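Lipoate-protein ligase 1 (Plasmodium falciparum, PDB 5T8U) belongs to the lipoate-protein ligase family, pairing an alpha/beta catalytic domain from the clan of class II tRNA synthetases with a smaller C-terminal domain. Local coordinates at residues N114-T117 / S118-F121; L216-A219 / L220-F224. All coordinates share one frame; numbering follows the deposited sequence.

Overall arrangement
Both contacts are local and lie in the catalytic domain, about 16 Å apart between centres, on two helices that pack against each other and against the large mixed sheet. Contact 1 spans the end of the loop after strand 105-112 and the first turn of helix 117-132; it is partly buried, and a pair of asparagine amides gives it a polar character. Contact 2 lies well inside helix 213-227, where regular backbone bonding is accompanied by aliphatic side chains; most of its residues are buried, while Ile218 and Lys222 lie exposed to solvent. The two do not touch, but Tyr228 connects their surroundings, since Asn120 of contact 1 packs on it and Phe224 of contact 2 meets its ring edge-to-face.

Contact 1. Residues N114-T117 / S118-F121; sequences NINT and SSNF
The side chains of Asn116 and Asn120 meet at an angle across the first turn of a helix, where Asn116 ND2 donates to Asn120 OD1. The modelled separation of these two atoms, 2.5 Å, is short, so the exact length is doubtful. The two amide planes are 56° apart: the bond leaves nearly within the plane of Asn116 but reaches Asn120 OD1 from above the plane of its carbonyl group. Asn116 holds the N-cap position, yet its amide makes no capping bond; with CG swung away from its own N (chi1 -155°) it reaches over Ser119 CB to Asn120 instead.

Backbone bonding starts at the same place. Phe121 N lies 2.9 Å from Thr117 O in a nearly straight hydrogen bond, and Asn120 N donates to Asn116 O, whose position is less certain.

The apolar part is one pair. Thr117 and Phe121 run side by side, with Thr117 CG2 3.4 Å from Phe121 CE2, a methyl group against a buried ring.

Asn120 ND2 bonds His165 ND1. Phe121 touches Ser154, which lines the lipoic acid pocket, its side chain staying about 9 Å from the ligand. Thr117 packs on Phe156 and Phe163, seating helix 117-132 on strands 150-159 and 162-170.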
ATOM      1  N   ASN A 114       5.117 -14.276   6.499  0.86 80.36           N
ATOM      2  CA  ASN A 114       6.362 -13.876   5.863  0.86 78.26           C
ATOM      3  C   ASN A 114       6.051 -13.144   4.564  0.86 73.06           C
ATOM      4  O   ASN A 114       4.905 -13.094   4.111  0.86 71.85           O
ATOM      5  CB  ASN A 114       7.256 -15.093   5.591  0.86 84.20           C
ATOM      6  CG  ASN A 114       7.618 -15.844   6.858  0.86 88.87           C
ATOM      7  OD1 ASN A 114       7.660 -15.267   7.945  0.86 90.41           O
ATOM      8  ND2 ASN A 114       7.884 -17.138   6.724  0.86 90.56           N
ATOM      9  N   ILE A 115       7.092 -12.565   3.961  1.00 68.43           N
ATOM     10  CA  ILE A 115       6.914 -11.879   2.688  1.00 64.50           C
ATOM     11  C   ILE A 115       6.409 -12.875   1.655  1.00 61.93           C
ATOM     12  O   ILE A 115       6.951 -13.978   1.508  1.00 58.32           O
ATOM     13  CB  ILE A 115       8.224 -11.209   2.244  1.00 66.78           C
ATOM     14  CG1 ILE A 115       8.627 -10.134   3.259  1.00 69.20           C
ATOM     15  CG2 ILE A 115       8.061 -10.592   0.856  1.00 65.90           C
ATOM     16  CD1 ILE A 115       9.930  -9.418   2.943  1.00 72.39           C
ATOM     17  N   ASN A 116       5.360 -12.483   0.929  1.00 70.24           N
ATOM     18  CA  ASN A 116       4.669 -13.384   0.014  1.00 71.14           C
ATOM     19  C   ASN A 116       4.299 -12.672  -1.283  1.00 66.36           C
ATOM     20  O   ASN A 116       3.328 -13.051  -1.950  1.00 65.43           O
ATOM     21  CB  ASN A 116       3.415 -13.964   0.678  1.00 68.05           C
ATOM     22  CG  ASN A 116       3.000 -15.297   0.085  1.00 67.12           C
ATOM     23  OD1 ASN A 116       3.701 -16.298   0.231  1.00 67.04           O
ATOM     24  ND2 ASN A 116       1.846 -15.320  -0.573  1.00 65.44           N
ATOM     25  N   THR A 117       5.066 -11.644  -1.655  1.00 58.69           N
ATOM     26  CA  THR A 117       4.757 -10.845  -2.836  1.00 55.64           C
ATOM     27  C   THR A 117       4.607 -11.718  -4.078  1.00 56.60           C
ATOM     28  O   THR A 117       3.541 -11.758  -4.708  1.00 58.13           O
ATOM     29  CB  THR A 117       5.857  -9.801  -3.048  1.00 56.25           C
ATOM     30  OG1 THR A 117       6.005  -9.010  -1.862  1.00 56.36           O
ATOM     31  CG2 THR A 117       5.524  -8.891  -4.220  1.00 55.51           C
ATOM     32  N   SER A 118       5.681 -12.417  -4.451  1.00 56.98           N
ATOM     33  CA  SER A 118       5.673 -13.207  -5.676  1.00 57.68           C
ATOM     34  C   SER A 118       4.498 -14.178  -5.700  1.00 56.39           C
ATOM     35  O   SER A 118       3.789 -14.288  -6.705  1.00 56.11           O
ATOM     36  CB  SER A 118       6.998 -13.958  -5.818  1.00 58.67           C
ATOM     37  OG  SER A 118       8.087 -13.052  -5.886  1.00 57.84           O
ATOM     38  N   SER A 119       4.272 -14.890  -4.593  1.00 58.74           N
ATOM     39  CA  SER A 119       3.170 -15.847  -4.548  1.00 59.38           C
ATOM     40  C   SER A 119       1.828 -15.155  -4.751  1.00 59.11           C
ATOM     41  O   SER A 119       0.981 -15.644  -5.506  1.00 60.87           O
ATOM     42  CB  SER A 119       3.188 -16.612  -3.225  1.00 58.58           C
ATOM     43  OG  SER A 119       4.192 -17.612  -3.230  1.00 58.60           O
ATOM     44  N   ASN A 120       1.612 -14.017  -4.087  1.00 60.49           N
ATOM     45  CA  ASN A 120       0.372 -13.270  -4.281  1.00 59.50           C
ATOM     46  C   ASN A 120       0.171 -12.931  -5.754  1.00 60.45           C
ATOM     47  O   ASN A 120      -0.897 -13.192  -6.331  1.00 60.45           O
ATOM     48  CB  ASN A 120       0.393 -11.997  -3.433  1.00 58.14           C
ATOM     49  CG  ASN A 120       0.584 -12.282  -1.953  1.00 57.43           C
ATOM     50  OD1 ASN A 120       0.432 -13.416  -1.501  1.00 58.86           O
ATOM     51  ND2 ASN A 120       0.915 -11.248  -1.189  1.00 55.81           N
ATOM     52  N   PHE A 121       1.199 -12.357  -6.385  1.00 60.63           N
ATOM     53  CA  PHE A 121       1.110 -12.053  -7.809  1.00 61.44           C
ATOM     54  C   PHE A 121       0.838 -13.305  -8.632  1.00 59.28           C
ATOM     55  O   PHE A 121       0.204 -13.224  -9.690  1.00 62.91           O
ATOM     56  CB  PHE A 121       2.394 -11.375  -8.291  1.00 61.41           C
ATOM     57  CG  PHE A 121       2.462  -9.905  -7.980  1.00 60.67           C
ATOM     58  CD1 PHE A 121       1.524  -9.033  -8.506  1.00 59.96           C
ATOM     59  CD2 PHE A 121       3.472  -9.392  -7.183  1.00 62.24           C
ATOM     60  CE1 PHE A 121       1.581  -7.678  -8.231  1.00 60.47           C
ATOM     61  CE2 PHE A 121       3.537  -8.036  -6.906  1.00 60.91           C
ATOM     62  CZ  PHE A 121       2.590  -7.178  -7.431  1.00 60.12           C
TER

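Contact 2. Residues L216-A219 / L220-F224; sequences LCIA and LIKEF
Leu220 sits one helical turn beyond Leu216, and the two are joined through both backbone and side chain. Leu220 N donates to Leu216 O over 2.9 Å, the most bent of the four backbone bonds here at an N-H...O angle of 151°. Leu220 CB rests 3.3 Å from Leu216 O. Further out the branches meet loosely, Leu216 CD1 lying 4.4 Å from Leu220 CD2. The branched end of Leu220 suits a buried place, where it touches Leu58 of strand 55-59 and Thr127 of helix 117-132.

Ala219 is the small residue of the set. Its methyl group takes little room, which probably helps the two helices to approach; it touches His131 of helix 117-132. One turn on, Glu223 N donates to Ala219 O with an N-H...O angle of 171°, close to straight. The carboxylate of Glu223 turns to helix 117-132 as well, where OE1 accepts from Asn130 ND2, a polar partner for a buried acid. This is the alpha/beta arrangement of the catalytic domain: helices 213-227 and 117-132 lie beside each other on one face of the mixed sheet. Ile221 and Phe224 complete the side directed at the sheet, both reaching Val14 of strand 13-17.

Ile218 belongs to the exposed side of the helix. Ile218 O accepts from Lys222 N at 2.9 Å, and the aliphatic part of the lysine runs past the same oxygen, Lys222 CG being 3.5 Å from Ile218 O. Beyond CG the lysine chain is extended, which carries Lys222 CE to 4.2 Å from Ile218 CG2, methylene against methyl, while NZ continues outward at a surface position that suits its charge.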
ATOM      1  N   LEU A 216     -14.404 -11.133 -11.117  1.00 68.83           N
ATOM      2  CA  LEU A 216     -12.982 -11.136 -10.791  1.00 62.79           C
ATOM      3  C   LEU A 216     -12.749 -11.525  -9.339  1.00 60.22           C
ATOM      4  O   LEU A 216     -11.851 -12.319  -9.038  1.00 57.29           O
ATOM      5  CB  LEU A 216     -12.382  -9.757 -11.084  1.00 60.06           C
ATOM      6  CG  LEU A 216     -10.872  -9.543 -10.894  1.00 56.43           C
ATOM      7  CD1 LEU A 216     -10.516  -9.211  -9.446  1.00 53.34           C
ATOM      8  CD2 LEU A 216     -10.062 -10.735 -11.397  1.00 56.86           C
ATOM      9  N   CYS A 217     -13.544 -10.973  -8.420  1.00 64.17           N
ATOM     10  CA  CYS A 217     -13.373 -11.288  -7.005  1.00 64.13           C
ATOM     11  C   CYS A 217     -13.558 -12.778  -6.748  1.00 63.92           C
ATOM     12  O   CYS A 217     -12.727 -13.414  -6.089  1.00 64.88           O
ATOM     13  CB  CYS A 217     -14.352 -10.469  -6.167  1.00 64.80           C
ATOM     14  SG  CYS A 217     -13.876  -8.733  -5.942  1.00 65.39           S
ATOM     15  N   ILE A 218     -14.647 -13.355  -7.262  0.93 58.57           N
ATOM     16  CA  ILE A 218     -14.918 -14.775  -7.040  0.93 56.83           C
ATOM     17  C   ILE A 218     -13.772 -15.620  -7.582  0.93 55.44           C
ATOM     18  O   ILE A 218     -13.238 -16.493  -6.884  0.93 55.16           O
ATOM     19  CB  ILE A 218     -16.267 -15.168  -7.672  0.93 59.65           C
ATOM     20  CG1 ILE A 218     -17.414 -14.498  -6.909  0.93 59.83           C
ATOM     21  CG2 ILE A 218     -16.456 -16.691  -7.673  0.93 61.25           C
ATOM     22  CD1 ILE A 218     -18.768 -14.624  -7.577  0.93 62.19           C
ATOM     23  N   ALA A 219     -13.371 -15.373  -8.832  1.00 57.63           N
ATOM     24  CA  ALA A 219     -12.251 -16.120  -9.399  1.00 57.98           C
ATOM     25  C   ALA A 219     -11.008 -15.991  -8.525  1.00 58.44           C
ATOM     26  O   ALA A 219     -10.287 -16.973  -8.298  1.00 56.58           O
ATOM     27  CB  ALA A 219     -11.960 -15.633 -10.818  1.00 55.93           C
ATOM     28  N   LEU A 220     -10.753 -14.787  -8.011  1.00 63.23           N
ATOM     29  CA  LEU A 220      -9.558 -14.550  -7.210  1.00 66.81           C
ATOM     30  C   LEU A 220      -9.601 -15.333  -5.904  1.00 66.65           C
ATOM     31  O   LEU A 220      -8.585 -15.897  -5.479  1.00 68.08           O
ATOM     32  CB  LEU A 220      -9.414 -13.053  -6.940  1.00 66.46           C
ATOM     33  CG  LEU A 220      -8.112 -12.561  -6.311  1.00 65.88           C
ATOM     34  CD1 LEU A 220      -6.909 -12.980  -7.137  1.00 67.78           C
ATOM     35  CD2 LEU A 220      -8.162 -11.050  -6.174  1.00 67.09           C
ATOM     36  N   ILE A 221     -10.762 -15.372  -5.247  1.00 64.67           N
ATOM     37  CA  ILE A 221     -10.904 -16.182  -4.040  1.00 63.62           C
ATOM     38  C   ILE A 221     -10.682 -17.653  -4.366  1.00 62.15           C
ATOM     39  O   ILE A 221     -10.015 -18.382  -3.617  1.00 63.62           O
ATOM     40  CB  ILE A 221     -12.283 -15.945  -3.397  1.00 64.16           C
ATOM     41  CG1 ILE A 221     -12.451 -14.466  -3.024  1.00 61.99           C
ATOM     42  CG2 ILE A 221     -12.454 -16.823  -2.158  1.00 65.93           C
ATOM     43  CD1 ILE A 221     -13.852 -14.096  -2.567  1.00 59.97           C
ATOM     44  N   LYS A 222     -11.233 -18.112  -5.494  1.00 56.11           N
ATOM     45  CA  LYS A 222     -11.028 -19.491  -5.922  1.00 57.06           C
ATOM     46  C   LYS A 222      -9.542 -19.818  -6.023  1.00 58.35           C
ATOM     47  O   LYS A 222      -9.052 -20.755  -5.385  1.00 58.87           O
ATOM     48  CB  LYS A 222     -11.729 -19.730  -7.262  1.00 59.58           C
ATOM     49  CG  LYS A 222     -13.217 -20.026  -7.141  1.00 60.11           C
ATOM     50  CD  LYS A 222     -13.879 -20.125  -8.507  1.00 59.87           C
ATOM     51  CE  LYS A 222     -15.291 -20.689  -8.412  1.00 62.62           C
ATOM     52  NZ  LYS A 222     -15.917 -20.878  -9.753  1.00 63.78           N
ATOM     53  N   GLU A 223      -8.803 -19.046  -6.825  1.00 59.04           N
ATOM     54  CA  GLU A 223      -7.379 -19.320  -6.996  1.00 60.42           C
ATOM     55  C   GLU A 223      -6.582 -19.092  -5.717  1.00 59.34           C
ATOM     56  O   GLU A 223      -5.487 -19.645  -5.578  1.00 60.11           O
ATOM     57  CB  GLU A 223      -6.811 -18.460  -8.126  1.00 61.44           C
ATOM     58  CG  GLU A 223      -7.194 -18.941  -9.515  1.00 66.52           C
ATOM     59  CD  GLU A 223      -6.619 -20.307  -9.840  1.00 74.92           C
ATOM     60  OE1 GLU A 223      -7.027 -20.899 -10.861  1.00 78.97           O
ATOM     61  OE2 GLU A 223      -5.760 -20.789  -9.074  1.00 80.25           O
ATOM     62  N   PHE A 224      -7.100 -18.291  -4.786  1.00 58.00           N
ATOM     63  CA  PHE A 224      -6.447 -18.106  -3.494  1.00 56.44           C
ATOM     64  C   PHE A 224      -6.542 -19.375  -2.654  1.00 58.21           C
ATOM     65  O   PHE A 224      -5.522 -19.997  -2.311  1.00 57.43           O
ATOM     66  CB  PHE A 224      -7.091 -16.912  -2.782  1.00 54.33           C
ATOM     67  CG  PHE A 224      -6.592 -16.676  -1.385  1.00 51.91           C
ATOM     68  CD1 PHE A 224      -5.428 -15.959  -1.160  1.00 50.14           C
ATOM     69  CD2 PHE A 224      -7.309 -17.139  -0.294  1.00 50.45           C
ATOM     70  CE1 PHE A 224      -4.981 -15.727   0.127  1.00 48.60           C
ATOM     71  CE2 PHE A 224      -6.866 -16.912   0.994  1.00 48.63           C
ATOM     72  CZ  PHE A 224      -5.699 -16.204   1.204  1.00 49.76           C
TER